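Local atomic coordinates of putative lipoprotein (Clostridium perfringens ATCC 13124, PDB entry 4R7R), a protein that is of unknown function but belongs to the DUF4883 family as a putative lipoprotein, and may bind lipid. Residues A[7-10]-A[11-15]; A[27-30]-A[31-34]; A[115-118]-A[119-123]. All coordinates share one frame; numbering follows the deposited sequence.

Interaction 1: residues A[7-10]-A[11-15]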
# COMPACT_ATOMS: atom_id res chain seq x y z
N LEU A 7 8.99 10.59 7.54
CA LEU A 7 7.90 10.48 6.58
C LEU A 7 7.58 9.01 6.34
O LEU A 7 6.54 8.69 5.76
CB LEU A 7 8.27 11.17 5.28
CG LEU A 7 8.68 12.64 5.49
CD1 LEU A 7 9.28 13.20 4.23
CD2 LEU A 7 7.47 13.44 5.89
N ASN A 8 8.45 8.12 6.81
CA ASN A 8 8.28 6.70 6.57
C ASN A 8 7.94 5.86 7.80
O ASN A 8 8.12 4.64 7.77
CB ASN A 8 9.54 6.13 5.94
CG ASN A 8 10.71 6.22 6.87
OD1 ASN A 8 10.76 7.08 7.74
ND2 ASN A 8 11.66 5.31 6.70
N TYR A 9 7.46 6.51 8.86
CA TYR A 9 7.18 5.84 10.13
C TYR A 9 6.43 4.52 9.99
O TYR A 9 6.89 3.49 10.51
CB TYR A 9 6.38 6.78 11.05
CG TYR A 9 6.07 6.19 12.42
CD1 TYR A 9 4.84 5.56 12.67
CD2 TYR A 9 7.00 6.26 13.46
CE1 TYR A 9 4.56 5.02 13.93
CE2 TYR A 9 6.72 5.73 14.73
CZ TYR A 9 5.51 5.11 14.94
OH TYR A 9 5.24 4.57 16.17
N HIS A 10 5.29 4.53 9.30
CA HIS A 10 4.42 3.36 9.30
C HIS A 10 4.95 2.27 8.38
O HIS A 10 4.71 1.08 8.61
CB HIS A 10 2.99 3.71 8.88
CG HIS A 10 2.21 4.46 9.91
ND1 HIS A 10 2.10 4.02 11.22
CD2 HIS A 10 1.49 5.60 9.83
CE1 HIS A 10 1.34 4.87 11.90
NE2 HIS A 10 0.97 5.84 11.08
N THR A 11 5.66 2.67 7.33
CA THR A 11 6.21 1.71 6.37
C THR A 11 7.35 0.90 6.98
O THR A 11 7.46 -0.30 6.76
CB THR A 11 6.72 2.42 5.10
OG1 THR A 11 5.67 3.23 4.56
CG2 THR A 11 7.20 1.41 4.07
N LYS A 12 8.18 1.56 7.77
CA LYS A 12 9.25 0.90 8.50
C LYS A 12 8.68 -0.16 9.46
O LYS A 12 9.22 -1.26 9.58
CB LYS A 12 10.08 1.94 9.25
CG LYS A 12 10.93 1.41 10.39
CD LYS A 12 11.93 2.47 10.83
CE LYS A 12 12.71 3.00 9.63
NZ LYS A 12 14.00 3.62 10.02
N ASN A 13 7.56 0.16 10.11
CA ASN A 13 6.92 -0.80 11.01
C ASN A 13 6.31 -1.96 10.26
O ASN A 13 6.41 -3.11 10.69
CB ASN A 13 5.87 -0.10 11.86
CG ASN A 13 6.49 0.72 12.97
OD1 ASN A 13 7.65 0.50 13.33
ND2 ASN A 13 5.73 1.66 13.52
N LEU A 14 5.69 -1.68 9.13
CA LEU A 14 5.10 -2.73 8.33
C LEU A 14 6.22 -3.62 7.81
O LEU A 14 6.14 -4.85 7.88
CB LEU A 14 4.29 -2.16 7.17
CG LEU A 14 3.72 -3.23 6.24
CD1 LEU A 14 2.76 -4.12 7.02
CD2 LEU A 14 3.04 -2.60 5.04
N SER A 15 7.27 -2.97 7.33
CA SER A 15 8.42 -3.65 6.75
C SER A 15 9.05 -4.65 7.71
O SER A 15 9.43 -5.75 7.30
CB SER A 15 9.47 -2.62 6.31
OG SER A 15 10.64 -3.25 5.82
O HOH W 1 8.72 3.25 12.52
O HOH W 2 2.89 1.84 12.54
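The ring of Tyr9 carries the side-chain amide of Asn13 over one face, with ND2 of Asn13 3.6 Å from CE1 of Tyr9. The two planes are steeply inclined, 75° apart, and the nitrogen lies over the rim at CE1 and CZ of Tyr9. A water sits over the same face, toward the opposite rim, near CD2; it donates to Tyr9 O and, weakly, to Asn13 OD1. At the edge of this ring, in its plane, is ND1 of His10. The imidazole in turn has Tyr9 CD1 over one face, 3.4 Å above the plane, while a second water meets its edge at ND1. That water also accepts from Asn13 ND2, at 3.0 Å, so the amide is linked through water to His10 ND1 and, more weakly, to Tyr9 O. Tyr9 reaches the amide because its CG stands trans to the backbone N (chi1 -179°), which stands the ring out from the helix, with one face turned to Asn13.

Beneath the side chains, Lys12 N binds Asn8 O at 3.1 Å and Leu14 N binds His10 O at 3.0 Å; the intervening bond from Asn13 N to Tyr9 O is weak. Asn8 ND2 passes 3.9 Å from Lys12 CE, and its hydrogen bond goes to a glycerol. Asp103 receives both His10 N and Thr11 OG1, tying the start of the helix to strand 103-106, while Leu14 packs on Leu93.

Here is the opening turn of an alpha-helix: Asn8 occupies the N-cap position without a side-chain capping bond, and i-to-i+4 bonding starts from its carbonyl.

Interaction 2: residues A[27-30]-A[31-34]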
# COMPACT_ATOMS: atom_id res chain seq x y z
N LEU A 27 -8.12 -7.04 -1.50
CA LEU A 27 -8.30 -5.87 -2.34
C LEU A 27 -9.77 -5.45 -2.35
O LEU A 27 -10.67 -6.28 -2.52
CB LEU A 27 -7.83 -6.15 -3.76
CG LEU A 27 -6.36 -6.45 -4.02
CD1 LEU A 27 -6.09 -6.45 -5.51
CD2 LEU A 27 -5.50 -5.42 -3.33
N LEU A 28 -10.00 -4.15 -2.18
CA LEU A 28 -11.33 -3.57 -2.29
C LEU A 28 -11.40 -2.53 -3.42
O LEU A 28 -10.65 -1.55 -3.42
CB LEU A 28 -11.74 -2.93 -0.96
CG LEU A 28 -13.13 -2.31 -0.93
CD1 LEU A 28 -14.16 -3.41 -1.04
CD2 LEU A 28 -13.34 -1.50 0.33
N ASP A 29 -12.31 -2.75 -4.38
CA ASP A 29 -12.59 -1.77 -5.45
C ASP A 29 -13.44 -0.63 -4.87
O ASP A 29 -14.55 -0.86 -4.40
CB ASP A 29 -13.29 -2.47 -6.63
CG ASP A 29 -13.39 -1.60 -7.90
OD1 ASP A 29 -13.69 -0.39 -7.78
OD2 ASP A 29 -13.21 -2.13 -9.02
N MSE A 30 -12.93 0.60 -4.90
CA MSE A 30 -13.64 1.72 -4.26
C MSE A 30 -14.76 2.31 -5.12
O MSE A 30 -15.45 3.23 -4.69
CB MSE A 30 -12.65 2.82 -3.88
CG MSE A 30 -11.75 2.47 -2.70
SE MSE A 30 -12.76 1.76 -1.21
CE MSE A 30 -13.17 3.45 -0.32
N ASN A 31 -14.95 1.79 -6.32
CA ASN A 31 -16.00 2.26 -7.20
C ASN A 31 -17.25 1.37 -7.10
O ASN A 31 -18.37 1.85 -7.22
CB ASN A 31 -15.48 2.33 -8.64
CG ASN A 31 -16.58 2.63 -9.65
OD1 ASN A 31 -17.34 1.74 -10.03
ND2 ASN A 31 -16.65 3.88 -10.11
N ILE A 32 -17.02 0.08 -6.86
CA ILE A 32 -18.05 -0.95 -6.86
C ILE A 32 -18.22 -1.58 -5.48
O ILE A 32 -19.27 -2.15 -5.15
CB ILE A 32 -17.70 -2.05 -7.90
CG1 ILE A 32 -17.42 -1.41 -9.26
CG2 ILE A 32 -18.80 -3.09 -8.00
CD1 ILE A 32 -17.16 -2.40 -10.38
N TYR A 33 -17.16 -1.48 -4.68
CA TYR A 33 -17.10 -2.00 -3.32
C TYR A 33 -17.19 -3.52 -3.31
O TYR A 33 -17.70 -4.14 -2.37
CB TYR A 33 -18.17 -1.32 -2.45
CG TYR A 33 -17.77 0.10 -2.15
CD1 TYR A 33 -16.98 0.41 -1.04
CD2 TYR A 33 -18.13 1.14 -3.02
CE1 TYR A 33 -16.58 1.72 -0.78
CE2 TYR A 33 -17.73 2.45 -2.77
CZ TYR A 33 -16.96 2.73 -1.65
OH TYR A 33 -16.57 4.04 -1.40
N SER A 34 -16.65 -4.10 -4.37
CA SER A 34 -16.42 -5.52 -4.46
C SER A 34 -15.02 -5.86 -3.93
O SER A 34 -14.07 -5.08 -4.08
CB SER A 34 -16.57 -6.00 -5.90
OG SER A 34 -15.79 -5.20 -6.78
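Asp29 grips the turn it faces from both its backbone and its carboxylate. Its N donates to Ser34 O at 2.9 Å, in a nearly straight bond, and its carbonyl oxygen accepts from Tyr33 N at 2.7 Å, closing an i-to-i+4 turn. With CG trans to the backbone N (chi1 -170°), the side chain lies over the same turn: OD1 of Asp29 takes the N-H of Asn31 at 2.9 Å, nearly end-on to its C-O bond, and receives a weak second bond from Ile32 N. This is an Asx turn, and the carboxylate holds the N-H of Asn31, with only weak help to that of Ile32.

The tight packing extends to the Tyr33 ring at one point, where Met30 O comes 3.1 Å from Tyr33 CE2; the other contacts of Met30 and Leu28 with the ring are looser. The side chain of Met30, present as selenomethionine, is bent at chi2 and chi3 and crosses Tyr33 at a slant. Its SE lies 3.8 Å from Tyr33 CE1 and 43° off the ring normal, an oblique Met-aromatic contact, while its CE comes near the tyrosine hydroxyl. Leu28 CD2 stays 4.3 Å from Tyr33 CD1. Asp29 O stands over one face of the ring, toward its rim. Leu28 CD1 rests 3.5 Å from Ser34 O, beside the base of the loop. Asn31, Ile32 and Tyr33 are exposed, so the bend itself projects to solvent; Tyr33 adopts a left-handed backbone conformation, which lets the chain double back.

The turn is a beta-hairpin connection between antiparallel strands 24-29 and 35-37. Leu27 bonds by its backbone to Val36 and packs on helix 116-125; on the other side of its strand Leu28 and Met30 make backbone bonds to Lys71 of strand 70-75 and to Leu69 just before it, and Lys67 NZ donates to Met30 O.

Interaction 3: residues A[115-118]-A[119-123]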
# COMPACT_ATOMS: atom_id res chain seq x y z
N LYS A 115 4.33 -1.54 -9.34
CA LYS A 115 3.34 -0.45 -9.30
C LYS A 115 1.99 -1.00 -8.83
O LYS A 115 1.53 -2.02 -9.33
CB LYS A 115 3.18 0.21 -10.68
CG LYS A 115 4.43 0.86 -11.25
CD LYS A 115 4.76 2.17 -10.55
CE LYS A 115 5.68 3.03 -11.43
NZ LYS A 115 4.96 3.82 -12.48
N LEU A 116 1.33 -0.32 -7.90
CA LEU A 116 0.15 -0.88 -7.25
C LEU A 116 -1.17 -0.70 -7.99
O LEU A 116 -2.01 -1.61 -7.97
CB LEU A 116 0.02 -0.32 -5.84
CG LEU A 116 1.09 -0.88 -4.89
CD1 LEU A 116 0.83 -0.46 -3.44
CD2 LEU A 116 1.21 -2.39 -5.04
N GLU A 117 -1.39 0.44 -8.64
CA GLU A 117 -2.63 0.61 -9.42
C GLU A 117 -2.76 -0.44 -10.56
O GLU A 117 -3.83 -1.04 -10.72
CB GLU A 117 -2.75 2.04 -9.99
CG GLU A 117 -4.07 2.25 -10.76
CD GLU A 117 -4.20 3.63 -11.45
OE1 GLU A 117 -3.32 4.51 -11.27
OE2 GLU A 117 -5.21 3.81 -12.18
N PRO A 118 -1.68 -0.68 -11.35
CA PRO A 118 -1.89 -1.72 -12.38
C PRO A 118 -1.91 -3.13 -11.78
O PRO A 118 -2.52 -4.03 -12.37
CB PRO A 118 -0.70 -1.54 -13.32
CG PRO A 118 0.34 -0.88 -12.50
CD PRO A 118 -0.40 0.02 -11.54
N PHE A 119 -1.28 -3.31 -10.63
CA PHE A 119 -1.38 -4.56 -9.89
C PHE A 119 -2.83 -4.87 -9.47
O PHE A 119 -3.30 -6.01 -9.60
CB PHE A 119 -0.49 -4.54 -8.63
CG PHE A 119 -0.65 -5.77 -7.78
CD1 PHE A 119 0.01 -6.95 -8.11
CD2 PHE A 119 -1.49 -5.75 -6.66
CE1 PHE A 119 -0.15 -8.09 -7.36
CE2 PHE A 119 -1.66 -6.89 -5.89
CZ PHE A 119 -0.99 -8.07 -6.24
N CYS A 120 -3.53 -3.86 -8.95
CA CYS A 120 -4.89 -4.07 -8.48
C CYS A 120 -5.83 -4.42 -9.63
O CYS A 120 -6.70 -5.28 -9.48
CB CYS A 120 -5.39 -2.84 -7.72
SG CYS A 120 -4.57 -2.62 -6.10
N GLN A 121 -5.66 -3.76 -10.77
CA GLN A 121 -6.52 -4.03 -11.93
C GLN A 121 -6.29 -5.44 -12.41
O GLN A 121 -7.22 -6.13 -12.82
CB GLN A 121 -6.27 -3.03 -13.06
CG GLN A 121 -6.88 -1.65 -12.81
CD GLN A 121 -6.65 -0.68 -13.96
OE1 GLN A 121 -6.87 -1.01 -15.13
NE2 GLN A 121 -6.22 0.54 -13.62
N TYR A 122 -5.04 -5.88 -12.31
CA TYR A 122 -4.65 -7.22 -12.72
C TYR A 122 -5.25 -8.32 -11.83
O TYR A 122 -5.72 -9.34 -12.34
CB TYR A 122 -3.12 -7.32 -12.73
CG TYR A 122 -2.58 -8.71 -12.51
CD1 TYR A 122 -2.55 -9.64 -13.54
CD2 TYR A 122 -2.09 -9.08 -11.27
CE1 TYR A 122 -2.06 -10.92 -13.33
CE2 TYR A 122 -1.59 -10.35 -11.05
CZ TYR A 122 -1.58 -11.26 -12.08
OH TYR A 122 -1.08 -12.53 -11.82
N VAL A 123 -5.24 -8.13 -10.50
CA VAL A 123 -5.81 -9.14 -9.61
C VAL A 123 -7.29 -9.33 -9.89
O VAL A 123 -7.78 -10.46 -9.97
CB VAL A 123 -5.64 -8.79 -8.13
CG1 VAL A 123 -6.47 -9.75 -7.28
CG2 VAL A 123 -4.17 -8.85 -7.73
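Leu116 and Cys120 make the shortest of the backbone hydrogen bonds that join residues 115-118 to 119-123: Cys120 N reaches Leu116 O at 2.9 Å. The same i-to-i+4 pattern runs through Gln121 N to Glu117 O and Tyr122 N to Pro118 O, at 3.1 Å in the latter case, while Phe119 N meets Lys115 O only weakly.

Among polar side chains, Glu117 and Gln121 run alongside each other and point the same way. Their carboxylate and amide planes are turned 49° apart, and Glu117 OE2 stays 3.7 Å from Gln121 NE2, a polar contact rather than a close bond. The charged end of Lys115, at the N-cap position, leads away from the helix to a salt bridge with Asp89. Tyr122 is exposed and bonds through its hydroxyl to Asp42.

Phe119 also meets two backbone oxygens. Its CB lies 3.3 Å from Lys115 O, and the oxygen of Leu116 sits at the ring edge, near its plane.

The nonpolar contacts begin with Val123, whose CG2 lies over one face of the Phe119 ring, 3.5 Å above the plane and toward the rim; the first torsion of Phe119 (chi1 175°) carries the ring outward and leaning toward the C-terminal end, where that valine meets it. Phe119 also packs on Ile45 of helix 45-52, and Leu116 and Cys120 turn to the sheet, on Ile72.

Pro118 comes third in the helix, where its missing N-H costs no helical bond. Leu116, Phe119 and Cys120 form the buried side, while Pro118 and Gln121 lie on the more exposed side with Glu117 at the border, a division consistent with an amphipathic helix.

Overall arrangement
Interactions 2 and 3 touch directly: Leu27 CD1 reaches Val123 CB at 3.5 Å, and it also packs on Cys120, so the end of strand 24-29 rests on helix 116-125. Their centres are 13 Å apart. Interaction 1 stands off from both, with its centre 25 Å from that of interaction 2 and 22 Å from that of interaction 3, across the chain's centre. Interactions 1 and 3 do not touch, their nearest atoms being about 9 Å apart, but both helices pack on strand 80-85: Leu14 on Tyr81, Leu116 on Ile83. A glycerol bound at Asn8 lies at interaction 1, probably left from crystallisation, and no functional site can be assigned from it.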